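Hypothetical signal peptide protein (Sinorhizobium meliloti, PDB 3PJY) is of unknown function but belongs to the DUF192 family and may act as a transcription regulator. Local coordinates at residues B[8-13]-B[20-25]. Sequence-based numbering, arbitrary orientation.
Sequences ERVRLI and HDLTVE
Glu8 and Val24 form a hydrogen-bonded pair of the antiparallel beta hairpin made by strands 6-13 and 19-27, inside the mixed sheet of this DUF192 protein; Glu8 N reaches Val24 O at 3.0 Å, and Val24 N returns to Glu8 O. Arg9, on the other face, has two conformers; the one described here bends at chi2 (-71°) and chi3 (-88°), which set CD and NE, and the guanidinium beyond them lies over the partner strand. There Arg9 NH1 donates a bent bond to Thr23 OG1 (3.0 Å), the oxygen lying 22° out of the guanidinium plane, while Asp21 CB sits over one face, toward the rim. Asp21 OD2 makes a long salt bridge by charge alone with Arg9 NH2, and it is hydrogen-bonded to His47 and Thr23 of the second subunit; Arg9 NE pairs with Asp46 of that subunit, so this face belongs to the dimer interface. An alanine in place of Thr23 removes OG1, and the NH1 end of the guanidinium would probably be freer to turn, with NE still held by Asp46 of the second subunit. Val10 N and O pair with Leu22 O and N in two backbone hydrogen bonds, and Val10 CG2 touches Val24 CG1 at 3.9 Å. Arg11 CB lies 3.4 Å from Asp21 OD1, but the chain then extends away and NH1 is hydrogen-bonded to Thr19 OG1. Leu12 and His20 close the pairing with two backbone bonds, and Leu12 CD1 meets Leu22 CD1 at 3.8 Å.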
ATOM      1  N   GLU B   8       2.841   6.165   9.064  0.50 19.09           N
ATOM      2  CA  GLU B   8       1.727   6.278   8.128  0.50 19.72           C
ATOM      3  C   GLU B   8       1.948   5.475   6.856  0.50 17.50           C
ATOM      4  O   GLU B   8       3.090   5.302   6.401  0.50 14.84           O
ATOM      5  CB  GLU B   8       1.471   7.733   7.743  0.50 20.40           C
ATOM      6  CG  GLU B   8       2.615   8.417   7.035  0.50 25.61           C
ATOM      7  CD  GLU B   8       2.276   9.842   6.615  0.50 32.55           C
ATOM      8  OE1 GLU B   8       3.015  10.399   5.764  0.50 21.91           O
ATOM      9  OE2 GLU B   8       1.282  10.398   7.147  0.50 29.55           O
ATOM     10  N   ARG B   9       0.821   5.079   6.261  0.66 18.25           N
ATOM     11  CA  ARG B   9       0.812   4.466   4.953  0.66 17.36           C
ATOM     12  C   ARG B   9       0.994   5.560   3.911  0.66 17.01           C
ATOM     13  O   ARG B   9       0.333   6.608   3.944  0.66 18.03           O
ATOM     14  CB  ARG B   9      -0.476   3.643   4.758  0.66 18.87           C
ATOM     15  CG  ARG B   9      -0.545   2.441   5.671  0.66 26.31           C
ATOM     16  CD  ARG B   9       0.473   1.401   5.227  0.66 22.92           C
ATOM     17  NE  ARG B   9      -0.014   0.441   4.199  0.66 17.25           N
ATOM     18  CZ  ARG B   9       0.778  -0.487   3.679  0.66 19.50           C
ATOM     19  NH1 ARG B   9       2.063  -0.519   4.045  0.66 17.02           N
ATOM     20  NH2 ARG B   9       0.303  -1.393   2.822  0.66 17.59           N
ATOM     21  N   VAL B  10       1.952   5.326   3.026  1.00 16.72           N
ATOM     22  CA  VAL B  10       2.159   6.184   1.879  1.00 15.91           C
ATOM     23  C   VAL B  10       2.224   5.266   0.656  1.00 18.02           C
ATOM     24  O   VAL B  10       2.338   4.033   0.754  1.00 17.25           O
ATOM     25  CB  VAL B  10       3.418   7.037   2.007  1.00 16.36           C
ATOM     26  CG1 VAL B  10       3.289   7.936   3.223  1.00 18.18           C
ATOM     27  CG2 VAL B  10       4.682   6.171   2.080  1.00 15.54           C
ATOM     28  N   ARG B  11       2.199   5.882  -0.505  1.00 17.22           N
ATOM     29  CA  ARG B  11       2.366   5.116  -1.721  1.00 17.21           C
ATOM     30  C   ARG B  11       3.164   5.835  -2.750  1.00 18.50           C
ATOM     31  O   ARG B  11       3.109   7.068  -2.868  1.00 18.55           O
ATOM     32  CB  ARG B  11       1.057   4.704  -2.299  1.00 19.65           C
ATOM     33  CG  ARG B  11       0.159   5.802  -2.741  1.00 23.19           C
ATOM     34  CD  ARG B  11      -1.300   5.276  -2.839  1.00 36.36           C
ATOM     35  NE  ARG B  11      -2.187   6.257  -3.505  1.00 43.19           N
ATOM     36  CZ  ARG B  11      -2.623   6.200  -4.778  1.00 52.28           C
ATOM     37  NH1 ARG B  11      -2.316   5.178  -5.597  1.00 46.08           N
ATOM     38  NH2 ARG B  11      -3.416   7.170  -5.248  1.00 43.85           N
ATOM     39  N   LEU B  12       3.961   5.049  -3.441  1.00 16.75           N
ATOM     40  CA  LEU B  12       4.693   5.514  -4.612  1.00 15.95           C
ATOM     41  C   LEU B  12       3.899   5.179  -5.849  1.00 18.98           C
ATOM     42  O   LEU B  12       3.389   4.063  -5.967  1.00 19.47           O
ATOM     43  CB  LEU B  12       6.080   4.863  -4.670  1.00 17.64           C
ATOM     44  CG  LEU B  12       7.111   5.280  -3.648  1.00 21.81           C
ATOM     45  CD1 LEU B  12       8.337   4.348  -3.588  1.00 24.12           C
ATOM     46  CD2 LEU B  12       7.571   6.720  -3.962  1.00 26.18           C
ATOM     47  N   ILE B  13       3.716   6.185  -6.717  1.00 17.09           N
ATOM     48  CA  ILE B  13       2.936   6.043  -7.939  1.00 17.02           C
ATOM     49  C   ILE B  13       3.893   6.356  -9.081  1.00 18.97           C
ATOM     50  O   ILE B  13       4.489   7.443  -9.126  1.00 18.65           O
ATOM     51  CB  ILE B  13       1.743   6.967  -8.015  1.00 19.44           C
ATOM     52  CG1 ILE B  13       0.881   6.792  -6.730  1.00 22.59           C
ATOM     53  CG2 ILE B  13       0.928   6.649  -9.285  1.00 21.94           C
ATOM     54  CD1 ILE B  13       0.031   8.013  -6.386  1.00 33.21           C
ATOM     55  N   HIS B  20       2.476   1.371  -5.250  1.00 17.84           N
ATOM     56  CA  HIS B  20       3.065   0.501  -4.239  1.00 17.44           C
ATOM     57  C   HIS B  20       3.053   1.159  -2.870  1.00 17.25           C
ATOM     58  O   HIS B  20       3.553   2.246  -2.706  1.00 18.13           O
ATOM     59  CB  HIS B  20       4.479   0.121  -4.580  1.00 18.87           C
ATOM     60  CG  HIS B  20       4.989  -1.031  -3.765  1.00 22.49           C
ATOM     61  ND1 HIS B  20       4.905  -2.339  -4.191  1.00 24.02           N
ATOM     62  CD2 HIS B  20       5.606  -1.059  -2.552  1.00 24.43           C
ATOM     63  CE1 HIS B  20       5.432  -3.121  -3.256  1.00 28.03           C
ATOM     64  NE2 HIS B  20       5.878  -2.361  -2.265  1.00 25.33           N
ATOM     65  N   ASP B  21       2.498   0.465  -1.896  1.00 17.04           N
ATOM     66  CA  ASP B  21       2.390   0.980  -0.561  1.00 16.15           C
ATOM     67  C   ASP B  21       3.605   0.699   0.302  1.00 16.57           C
ATOM     68  O   ASP B  21       4.249  -0.376   0.196  1.00 18.22           O
ATOM     69  CB  ASP B  21       1.162   0.391   0.154  1.00 18.31           C
ATOM     70  CG  ASP B  21      -0.138   0.740  -0.523  1.00 25.61           C
ATOM     71  OD1 ASP B  21      -0.344   1.882  -0.984  1.00 25.25           O
ATOM     72  OD2 ASP B  21      -1.011  -0.123  -0.564  1.00 28.28           O
ATOM     73  N   LEU B  22       3.887   1.666   1.163  1.00 16.16           N
ATOM     74  CA  LEU B  22       4.936   1.603   2.150  1.00 15.63           C
ATOM     75  C   LEU B  22       4.406   2.053   3.491  1.00 15.57           C
ATOM     76  O   LEU B  22       3.438   2.843   3.580  1.00 15.69           O
ATOM     77  CB  LEU B  22       6.147   2.500   1.784  1.00 14.51           C
ATOM     78  CG  LEU B  22       6.757   2.340   0.402  1.00 15.14           C
ATOM     79  CD1 LEU B  22       7.640   3.569   0.035  1.00 17.85           C
ATOM     80  CD2 LEU B  22       7.549   1.036   0.332  1.00 16.83           C
ATOM     81  N   THR B  23       5.074   1.615   4.551  1.00 16.23           N
ATOM     82  CA  THR B  23       4.817   2.135   5.898  1.00 15.97           C
ATOM     83  C   THR B  23       6.067   2.898   6.282  1.00 15.88           C
ATOM     84  O   THR B  23       7.172   2.372   6.192  1.00 16.19           O
ATOM     85  CB  THR B  23       4.638   1.024   6.891  1.00 17.14           C
ATOM     86  OG1 THR B  23       3.466   0.285   6.551  1.00 22.24           O
ATOM     87  CG2 THR B  23       4.434   1.622   8.275  1.00 20.11           C
ATOM     88  N   VAL B  24       5.896   4.149   6.646  1.00 15.75           N
ATOM     89  CA  VAL B  24       7.006   4.994   7.011  1.00 14.60           C
ATOM     90  C   VAL B  24       6.885   5.541   8.414  1.00 16.53           C
ATOM     91  O   VAL B  24       5.773   5.858   8.882  1.00 16.47           O
ATOM     92  CB  VAL B  24       7.215   6.160   6.034  1.00 14.42           C
ATOM     93  CG1 VAL B  24       7.578   5.555   4.619  1.00 17.30           C
ATOM     94  CG2 VAL B  24       6.026   7.077   5.912  1.00 16.21           C
ATOM     95  N   GLU B  25       8.041   5.655   9.083  1.00 13.48           N
ATOM     96  CA  GLU B  25       8.172   6.487  10.274  1.00 13.42           C
ATOM     97  C   GLU B  25       8.429   7.909   9.862  1.00 14.26           C
ATOM     98  O   GLU B  25       9.248   8.156   8.961  1.00 14.36           O
ATOM     99  CB  GLU B  25       9.313   5.968  11.121  1.00 15.82           C
ATOM    100  CG  GLU B  25       9.012   4.676  11.823  1.00 16.16           C
ATOM    101  CD  GLU B  25      10.313   4.022  12.309  1.00 21.73           C
ATOM    102  OE1 GLU B  25      11.074   3.529  11.464  1.00 26.36           O
ATOM    103  OE2 GLU B  25      10.549   3.988  13.481  1.00 29.46           O
TER